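Long-range contacts in halogenase (Chondromyces crocatus, PDB 3E1T), which probably catalyses the FAD-dependent chlorination step in the biosynthesis of the myxobacterial metabolite chondrochloren: residues 68-77 with 103-113; 199-210 with 222-230. All blocks are in the same frame, centred on the assembly; numbering follows the deposited sequence.

Interaction 1 (68-77 with 103-113). With FAD (flavin-adenine dinucleotide), chain C.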
# COMPACT_ATOMS: atom_id res chain seq x y z
N MET A 68 11.19 15.33 8.49
CA MET A 68 9.78 15.25 8.07
C MET A 68 9.04 16.55 8.39
O MET A 68 8.29 17.07 7.56
CB MET A 68 9.08 14.08 8.77
CG MET A 68 9.65 12.71 8.45
SD MET A 68 8.93 11.97 6.97
CE MET A 68 7.43 11.28 7.67
N LYS A 69 9.25 17.06 9.61
CA LYS A 69 8.64 18.30 10.09
C LYS A 69 8.95 19.50 9.20
O LYS A 69 8.08 20.34 8.95
CB LYS A 69 9.13 18.62 11.50
CG LYS A 69 8.69 17.66 12.59
CD LYS A 69 9.28 18.10 13.93
CE LYS A 69 8.40 17.68 15.10
NZ LYS A 69 8.53 16.23 15.44
N ARG A 70 10.19 19.57 8.73
CA ARG A 70 10.72 20.73 8.02
C ARG A 70 10.32 20.73 6.56
O ARG A 70 10.52 21.72 5.84
CB ARG A 70 12.25 20.78 8.15
CG ARG A 70 12.76 20.74 9.60
CD ARG A 70 14.24 21.07 9.70
NE ARG A 70 15.12 19.92 9.50
CZ ARG A 70 15.77 19.65 8.36
NH1 ARG A 70 15.65 20.45 7.31
NH2 ARG A 70 16.56 18.58 8.29
N ALA A 71 9.72 19.62 6.13
CA ALA A 71 9.42 19.38 4.72
C ALA A 71 8.23 20.18 4.20
O ALA A 71 8.15 20.45 3.00
CB ALA A 71 9.21 17.90 4.48
N GLY A 72 7.30 20.53 5.08
CA GLY A 72 6.12 21.28 4.68
C GLY A 72 5.05 20.39 4.06
O GLY A 72 4.33 20.82 3.15
N PHE A 73 4.98 19.15 4.54
CA PHE A 73 3.93 18.22 4.14
C PHE A 73 2.69 18.57 4.96
O PHE A 73 2.79 18.69 6.18
CB PHE A 73 4.31 16.77 4.47
CG PHE A 73 5.52 16.24 3.73
CD1 PHE A 73 5.71 16.48 2.37
CD2 PHE A 73 6.45 15.44 4.40
CE1 PHE A 73 6.82 15.97 1.70
CE2 PHE A 73 7.56 14.92 3.74
CZ PHE A 73 7.75 15.18 2.39
N PRO A 74 1.52 18.71 4.30
CA PRO A 74 0.27 18.86 5.05
C PRO A 74 0.09 17.80 6.13
O PRO A 74 0.44 16.64 5.91
CB PRO A 74 -0.80 18.70 3.97
CG PRO A 74 -0.15 19.20 2.74
CD PRO A 74 1.29 18.76 2.85
N ILE A 75 -0.45 18.21 7.27
CA ILE A 75 -0.60 17.34 8.44
C ILE A 75 -1.96 16.66 8.39
O ILE A 75 -3.00 17.33 8.40
CB ILE A 75 -0.45 18.12 9.78
CG1 ILE A 75 0.97 18.66 9.93
CG2 ILE A 75 -0.84 17.25 10.99
CD1 ILE A 75 1.19 20.01 9.23
N LYS A 76 -1.94 15.33 8.36
CA LYS A 76 -3.16 14.53 8.23
C LYS A 76 -3.60 13.99 9.60
O LYS A 76 -2.92 13.15 10.19
CB LYS A 76 -2.92 13.40 7.23
CG LYS A 76 -4.05 12.40 7.08
CD LYS A 76 -3.52 11.14 6.40
CE LYS A 76 -4.64 10.17 6.13
NZ LYS A 76 -4.14 8.96 5.40
N ARG A 77 -4.73 14.48 10.08
CA ARG A 77 -5.25 14.10 11.40
C ARG A 77 -6.22 12.92 11.33
O ARG A 77 -6.56 12.32 12.35
CB ARG A 77 -5.94 15.29 12.06
CG ARG A 77 -5.04 16.49 12.31
CD ARG A 77 -4.30 16.39 13.64
NE ARG A 77 -3.51 17.59 13.88
CZ ARG A 77 -2.61 17.72 14.85
NH1 ARG A 77 -2.38 16.71 15.69
NH2 ARG A 77 -1.93 18.86 14.98
N GLY A 103 -0.55 10.56 16.77
CA GLY A 103 -1.72 11.41 16.56
C GLY A 103 -2.02 11.81 15.14
O GLY A 103 -3.18 12.10 14.80
N PHE A 104 -0.99 11.84 14.29
CA PHE A 104 -1.14 12.36 12.93
C PHE A 104 -0.19 11.70 11.91
O PHE A 104 0.70 10.94 12.27
CB PHE A 104 -0.91 13.87 12.93
CG PHE A 104 0.52 14.27 13.19
CD1 PHE A 104 1.40 14.52 12.13
CD2 PHE A 104 0.99 14.40 14.49
CE1 PHE A 104 2.72 14.88 12.37
CE2 PHE A 104 2.32 14.77 14.74
CZ PHE A 104 3.19 15.00 13.68
N ALA A 105 -0.37 12.05 10.64
CA ALA A 105 0.55 11.65 9.59
C ALA A 105 0.71 12.80 8.60
O ALA A 105 0.35 13.94 8.90
CB ALA A 105 0.06 10.39 8.89
N TYR A 106 1.26 12.51 7.42
CA TYR A 106 1.45 13.52 6.40
C TYR A 106 0.84 13.12 5.07
O TYR A 106 0.61 11.93 4.82
CB TYR A 106 2.93 13.82 6.22
CG TYR A 106 3.65 14.39 7.43
CD1 TYR A 106 3.39 15.69 7.88
CD2 TYR A 106 4.62 13.64 8.10
CE1 TYR A 106 4.07 16.23 8.99
CE2 TYR A 106 5.31 14.16 9.20
CZ TYR A 106 5.03 15.45 9.64
OH TYR A 106 5.71 15.96 10.73
N GLN A 107 0.57 14.12 4.24
CA GLN A 107 0.23 13.94 2.84
C GLN A 107 1.47 14.32 2.05
O GLN A 107 1.88 15.49 2.06
CB GLN A 107 -0.93 14.84 2.41
CG GLN A 107 -2.14 14.85 3.33
CD GLN A 107 -3.03 13.63 3.17
OE1 GLN A 107 -2.57 12.56 2.77
NE2 GLN A 107 -4.32 13.78 3.51
N VAL A 108 2.09 13.35 1.38
CA VAL A 108 3.42 13.58 0.83
C VAL A 108 3.48 13.52 -0.68
O VAL A 108 2.82 12.70 -1.32
CB VAL A 108 4.47 12.60 1.42
CG1 VAL A 108 4.41 12.60 2.94
CG2 VAL A 108 4.29 11.17 0.87
N GLU A 109 4.28 14.42 -1.25
CA GLU A 109 4.72 14.29 -2.62
C GLU A 109 5.73 13.14 -2.60
O GLU A 109 6.76 13.22 -1.93
CB GLU A 109 5.37 15.58 -3.11
CG GLU A 109 4.36 16.61 -3.58
CD GLU A 109 4.95 17.99 -3.72
OE1 GLU A 109 4.97 18.72 -2.71
OE2 GLU A 109 5.37 18.34 -4.85
N ARG A 110 5.39 12.07 -3.29
CA ARG A 110 6.20 10.85 -3.22
C ARG A 110 7.61 11.06 -3.78
O ARG A 110 8.58 10.52 -3.24
CB ARG A 110 5.51 9.72 -3.94
CG ARG A 110 5.86 8.39 -3.40
CD ARG A 110 5.33 8.20 -1.99
NE ARG A 110 5.15 6.78 -1.69
CZ ARG A 110 5.59 5.76 -2.43
NH1 ARG A 110 6.29 5.94 -3.54
NH2 ARG A 110 5.34 4.53 -2.03
N ALA A 111 7.71 11.84 -4.85
CA ALA A 111 9.00 12.24 -5.41
C ALA A 111 9.95 12.73 -4.31
O ALA A 111 11.05 12.19 -4.16
CB ALA A 111 8.81 13.32 -6.49
N ARG A 112 9.48 13.71 -3.53
CA ARG A 112 10.26 14.31 -2.44
C ARG A 112 10.43 13.38 -1.26
O ARG A 112 11.46 13.39 -0.60
CB ARG A 112 9.58 15.57 -1.90
CG ARG A 112 9.08 16.58 -2.91
CD ARG A 112 8.39 17.72 -2.15
NE ARG A 112 9.23 18.21 -1.05
CZ ARG A 112 8.77 18.75 0.08
NH1 ARG A 112 7.47 18.88 0.31
NH2 ARG A 112 9.64 19.17 1.00
N PHE A 113 9.38 12.61 -0.98
CA PHE A 113 9.38 11.72 0.17
C PHE A 113 10.33 10.54 -0.03
O PHE A 113 11.12 10.22 0.86
CB PHE A 113 7.96 11.25 0.47
CG PHE A 113 7.86 10.35 1.66
CD1 PHE A 113 8.00 10.86 2.95
CD2 PHE A 113 7.62 8.99 1.50
CE1 PHE A 113 7.91 10.03 4.06
CE2 PHE A 113 7.52 8.15 2.61
CZ PHE A 113 7.67 8.67 3.89
PA FAD C . 7.50 1.42 -5.14
O1A FAD C . 7.11 2.69 -4.42
O2A FAD C . 6.74 1.14 -6.38
O5B FAD C . 9.07 1.55 -5.51
C5B FAD C . 9.77 0.50 -6.14
C4B FAD C . 11.04 1.05 -6.79
O4B FAD C . 11.71 0.04 -7.53
C3B FAD C . 10.72 2.16 -7.78
O3B FAD C . 11.47 3.30 -7.41
C2B FAD C . 11.17 1.64 -9.13
O2B FAD C . 11.79 2.67 -9.86
C1B FAD C . 12.17 0.56 -8.75
N9A FAD C . 12.30 -0.55 -9.71
C8A FAD C . 11.33 -1.16 -10.46
N7A FAD C . 11.92 -2.15 -11.18
C5A FAD C . 13.24 -2.18 -10.89
C6A FAD C . 14.31 -2.97 -11.33
N6A FAD C . 14.17 -3.85 -12.33
N1A FAD C . 15.57 -2.74 -10.82
C2A FAD C . 15.79 -1.73 -9.91
N3A FAD C . 14.73 -0.95 -9.50
C4A FAD C . 13.48 -1.18 -9.97
N1 FAD C . -0.25 3.95 -0.52
C2 FAD C . -0.32 4.79 0.56
O2 FAD C . 0.39 4.55 1.53
N3 FAD C . -1.19 5.87 0.52
C4 FAD C . -1.98 6.11 -0.60
O4 FAD C . -2.74 7.09 -0.64
C4X FAD C . -1.92 5.25 -1.68
N5 FAD C . -2.68 5.45 -2.81
C5X FAD C . -2.59 4.58 -3.88
C6 FAD C . -3.37 4.77 -5.02
C7 FAD C . -3.27 3.88 -6.10
C7M FAD C . -4.27 3.97 -7.22
C8 FAD C . -2.40 2.79 -6.03
C8M FAD C . -2.41 1.69 -7.08
C9 FAD C . -1.62 2.61 -4.90
C9A FAD C . -1.71 3.50 -3.82
N10 FAD C . -0.92 3.30 -2.70
C10 FAD C . -1.03 4.16 -1.63
C1' FAD C . 0.12 2.19 -2.67
C2' FAD C . 1.56 2.67 -2.88
O2' FAD C . 1.66 3.19 -4.19
C3' FAD C . 2.56 1.51 -2.72
O3' FAD C . 2.12 0.60 -1.73
C4' FAD C . 3.97 1.93 -2.31
O4' FAD C . 4.52 2.77 -3.29
C5' FAD C . 4.84 0.68 -2.17
O5' FAD C . 6.19 1.05 -2.11
P FAD C . 7.35 0.06 -2.61
O1P FAD C . 8.66 0.48 -1.97
O2P FAD C . 7.03 -1.36 -2.26
O3P FAD C . 7.33 0.15 -4.20
O HOH W 1 -5.78 12.63 15.38

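Interaction 2 (199-210 with 222-230)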
# COMPACT_ATOMS: atom_id res chain seq x y z
N GLY A 199 -7.71 23.99 -5.78
CA GLY A 199 -8.96 23.37 -5.34
C GLY A 199 -9.26 23.66 -3.89
O GLY A 199 -8.37 24.03 -3.11
N LYS A 200 -10.52 23.47 -3.52
CA LYS A 200 -10.96 23.76 -2.17
C LYS A 200 -10.42 22.75 -1.17
O LYS A 200 -9.83 21.73 -1.54
CB LYS A 200 -12.49 23.80 -2.09
CG LYS A 200 -13.14 24.77 -3.08
CD LYS A 200 -14.46 25.31 -2.55
CE LYS A 200 -15.51 24.22 -2.45
NZ LYS A 200 -16.69 24.66 -1.65
N ARG A 201 -10.64 23.05 0.11
CA ARG A 201 -10.18 22.21 1.20
C ARG A 201 -11.32 21.88 2.16
O ARG A 201 -12.35 22.56 2.19
CB ARG A 201 -9.03 22.89 1.94
CG ARG A 201 -7.80 23.19 1.06
CD ARG A 201 -6.81 22.05 1.17
NE ARG A 201 -5.71 22.12 0.20
CZ ARG A 201 -5.77 21.64 -1.04
NH1 ARG A 201 -6.88 21.09 -1.50
NH2 ARG A 201 -4.71 21.70 -1.82
N LEU A 202 -11.12 20.82 2.95
CA LEU A 202 -12.05 20.45 4.01
C LEU A 202 -12.09 21.53 5.10
O LEU A 202 -11.10 22.25 5.29
CB LEU A 202 -11.68 19.08 4.60
CG LEU A 202 -11.93 17.84 3.72
CD1 LEU A 202 -11.23 16.63 4.31
CD2 LEU A 202 -13.42 17.53 3.53
N PRO A 203 -13.23 21.64 5.81
CA PRO A 203 -13.46 22.71 6.79
C PRO A 203 -12.64 22.58 8.06
O PRO A 203 -11.77 21.70 8.16
CB PRO A 203 -14.95 22.54 7.16
CG PRO A 203 -15.52 21.54 6.22
CD PRO A 203 -14.38 20.73 5.71
N ALA A 204 -12.93 23.46 9.03
CA ALA A 204 -12.47 23.34 10.42
C ALA A 204 -10.94 23.32 10.49
O ALA A 204 -10.30 24.06 9.73
CB ALA A 204 -13.09 22.13 11.09
N PRO A 205 -10.35 22.50 11.39
CA PRO A 205 -8.91 22.28 11.34
C PRO A 205 -8.53 21.06 10.47
O PRO A 205 -7.44 20.51 10.62
CB PRO A 205 -8.56 22.01 12.80
CG PRO A 205 -9.77 21.33 13.36
CD PRO A 205 -10.96 21.75 12.52
N ARG A 206 -9.43 20.65 9.58
CA ARG A 206 -9.30 19.41 8.83
C ARG A 206 -8.85 19.59 7.39
O ARG A 206 -9.04 18.69 6.56
CB ARG A 206 -10.62 18.64 8.86
CG ARG A 206 -10.86 17.85 10.13
CD ARG A 206 -12.33 17.51 10.32
NE ARG A 206 -13.00 17.11 9.08
CZ ARG A 206 -14.07 17.72 8.56
NH1 ARG A 206 -14.62 18.77 9.16
NH2 ARG A 206 -14.59 17.27 7.42
N GLN A 207 -8.26 20.75 7.08
CA GLN A 207 -7.86 21.07 5.71
C GLN A 207 -6.93 20.02 5.09
O GLN A 207 -6.92 19.83 3.88
CB GLN A 207 -7.18 22.44 5.63
CG GLN A 207 -8.03 23.61 6.12
CD GLN A 207 -7.78 23.95 7.58
OE1 GLN A 207 -7.76 23.06 8.43
NE2 GLN A 207 -7.57 25.24 7.87
N GLY A 208 -6.15 19.35 5.94
CA GLY A 208 -5.10 18.42 5.49
C GLY A 208 -5.50 16.97 5.52
O GLY A 208 -4.70 16.08 5.18
N ASN A 209 -6.75 16.71 5.93
CA ASN A 209 -7.33 15.38 5.89
C ASN A 209 -7.50 14.89 4.46
O ASN A 209 -7.69 15.69 3.54
CB ASN A 209 -8.70 15.35 6.57
CG ASN A 209 -8.60 15.25 8.07
OD1 ASN A 209 -7.61 15.65 8.67
ND2 ASN A 209 -9.65 14.72 8.69
N ILE A 210 -7.45 13.58 4.29
CA ILE A 210 -7.85 12.97 3.03
C ILE A 210 -9.38 12.95 2.97
O ILE A 210 -10.05 12.75 4.00
CB ILE A 210 -7.26 11.53 2.84
CG1 ILE A 210 -7.62 10.97 1.46
CG2 ILE A 210 -7.72 10.60 3.96
CD1 ILE A 210 -6.89 9.65 1.08
N TYR A 222 -9.12 12.47 -2.75
CA TYR A 222 -8.87 13.91 -2.87
C TYR A 222 -7.87 14.25 -1.78
O TYR A 222 -8.23 14.38 -0.61
CB TYR A 222 -10.17 14.70 -2.66
CG TYR A 222 -10.08 16.21 -2.93
CD1 TYR A 222 -10.37 16.72 -4.19
CD2 TYR A 222 -9.73 17.11 -1.92
CE1 TYR A 222 -10.31 18.10 -4.45
CE2 TYR A 222 -9.67 18.52 -2.17
CZ TYR A 222 -9.96 18.99 -3.43
OH TYR A 222 -9.92 20.34 -3.73
N ILE A 223 -6.60 14.32 -2.15
CA ILE A 223 -5.50 14.45 -1.20
C ILE A 223 -4.82 15.78 -1.41
O ILE A 223 -4.30 16.03 -2.50
CB ILE A 223 -4.46 13.32 -1.36
CG1 ILE A 223 -5.11 11.94 -1.20
CG2 ILE A 223 -3.29 13.52 -0.39
CD1 ILE A 223 -4.23 10.76 -1.65
N PRO A 224 -4.83 16.66 -0.39
CA PRO A 224 -4.09 17.91 -0.50
C PRO A 224 -2.60 17.69 -0.28
O PRO A 224 -2.19 17.11 0.74
CB PRO A 224 -4.69 18.79 0.60
CG PRO A 224 -5.18 17.80 1.66
CD PRO A 224 -5.53 16.52 0.91
N LEU A 225 -1.80 18.13 -1.25
CA LEU A 225 -0.34 17.98 -1.19
C LEU A 225 0.35 19.27 -0.76
O LEU A 225 1.41 19.24 -0.13
CB LEU A 225 0.18 17.49 -2.53
CG LEU A 225 -0.37 16.12 -2.93
CD1 LEU A 225 0.14 15.73 -4.29
CD2 LEU A 225 -0.01 15.07 -1.87
N SER A 226 -0.25 20.40 -1.11
CA SER A 226 0.15 21.71 -0.60
C SER A 226 -1.09 22.60 -0.53
O SER A 226 -2.24 22.11 -0.67
CB SER A 226 1.23 22.34 -1.48
OG SER A 226 0.71 22.76 -2.72
N ASP A 227 -0.88 23.89 -0.31
CA ASP A 227 -1.98 24.85 -0.32
C ASP A 227 -2.61 24.90 -1.70
O ASP A 227 -3.83 25.07 -1.82
CB ASP A 227 -1.50 26.24 0.12
CG ASP A 227 -1.46 26.38 1.64
OD1 ASP A 227 -0.38 26.69 2.18
OD2 ASP A 227 -2.51 26.19 2.29
N THR A 228 -1.79 24.73 -2.74
CA THR A 228 -2.26 24.79 -4.13
C THR A 228 -2.50 23.42 -4.79
O THR A 228 -3.34 23.32 -5.67
CB THR A 228 -1.27 25.57 -5.01
OG1 THR A 228 0.07 25.33 -4.55
CG2 THR A 228 -1.56 27.06 -4.94
N LEU A 229 -1.77 22.39 -4.38
CA LEU A 229 -1.80 21.13 -5.14
C LEU A 229 -2.64 20.03 -4.49
O LEU A 229 -2.53 19.78 -3.29
CB LEU A 229 -0.38 20.64 -5.45
CG LEU A 229 -0.19 19.52 -6.49
CD1 LEU A 229 -0.78 19.87 -7.87
CD2 LEU A 229 1.28 19.17 -6.59
N THR A 230 -3.50 19.41 -5.31
CA THR A 230 -4.32 18.28 -4.90
C THR A 230 -4.23 17.08 -5.86
O THR A 230 -4.37 17.22 -7.08
CB THR A 230 -5.82 18.65 -4.72
OG1 THR A 230 -5.92 19.87 -3.97
CG2 THR A 230 -6.56 17.54 -3.96
O HOH W 2 -5.61 21.95 -5.57
O HOH W 3 -5.60 24.04 -3.61
O HOH W 4 -4.27 23.20 2.50
O HOH W 5 -9.04 16.54 1.62

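Interaction 1 (68-77 with 103-113)
Lys-76 and Ala-105 are the hydrogen-bonded pair of a short antiparallel ladder: Lys-76 N donates to Ala-105 O at 2.7 Å, and Ala-105 N returns a bond to Lys-76 O at 2.8 Å. Beyond the non-hydrogen-bonded pair Ile-75 and Tyr-106, Gln-107 N adds a third backbone bond, to Pro-74 O. Across the two segments, the side-chain hydrogen bonds come from Arg-112, whose NH1 and NH2 converge end-on upon Ala-71 O. Arg-112 NH2 is 2.8 Å from Ala-71 O, on a lone pair in the carbonyl plane; Arg-112 NH1, 3.2 Å from the same Ala-71 O, comes from above that plane. Phe-73 CE1 lies over one face of the Arg-112 guanidinium, 3.3 Å from NH1, with ring and guanidinium planes 49° apart. Replacing Arg-112 by an alanine would probably leave Ala-71 O without either donor and open a gap beside Phe-73. Apolar packing gathers round the Phe-73 ring, held between Ala-71 CB on one face and Val-108 CG1 on the other, the latter a CH-pi contact 3.8 Å from the centroid. Bends at chi2 (-87°) and chi3 (-83°) carry Met-68 CE to Tyr-106 CD2 and SD to the edge of the Phe-113 ring, 3.6 Å from CE1, a Met-aromatic contact. The result is an antiparallel strand pair running into helix 110-123, whose first residue, Arg-110, belongs to the FAD pocket of this flavin-dependent halogenase.

Interaction 2 (199-210 with 222-230)
Arg-201 lays its guanidinium on Pro-224 and forms the tight part of the contact: Pro-224 CB sits over the centre of one face, 3.5 Å from Arg-201 CZ, while its edge meets Ser-226 O of the turn and Thr-230 OG1 of the following strand. Arg-201 NH1 and NH2 together grip Thr-230 OG1, at 2.9 Å and 3.1 Å, close to the guanidinium plane. Arg-201 NH2 also donates to Ser-226 O at 2.8 Å (N-H...O angle 156°). A bend at chi2 (-94°) swings the group round into this niche. Beside it, Tyr-222 OH donates to Lys-200 O at 2.6 Å. Gly-199 passes close to this hydroxyl, and a CB there would clash with it. Well-bonded waters fill out the junction: water 2 joins Gly-199 N to Thr-228 O and Thr-230 OG1, and water 3 spans Gly-199 O and Asp-227 O. At the far end Ile-210 CD1 lies 3.7 Å from Ile-223 CG1, the two side chains side by side. The outer part is looser: water 4 gives only weak links from Arg-201 NE to OD2 of the exposed Asp-227. Ser-226 OG accepts from Thr-228 N and Leu-229 N, an ST turn and ST motif that shape the turn from within. Altogether, a long connecting loop is held chiefly by Arg-201, with Tyr-222 beside it, to the end of a beta hairpin, that of strands 218-224 and 229-237 in the large mixed sheet.

How the interactions relate
Interaction 1 closes before interaction 2 opens along the chain, yet their centres lie about 12 Å apart, on the same side of the chain's centre. Both reach one mixed sheet, in which strand 75-82 pairs antiparallel with 105-106 and parallel with 210-215; the latter continues through 218-224 to 229-237. The two contacts touch directly: Gln-107 NE2 lies 2.9 Å from Gly-208 O, a probable hydrogen bond, and Pro-74 packs on Leu-225. Each also approaches the cofactor, interaction 1 through Arg-110 of the FAD pocket and interaction 2 through Ile-223, whose side chain is about 4 Å from FAD. Together they join successive parts of the sheet beside the flavin cofactor.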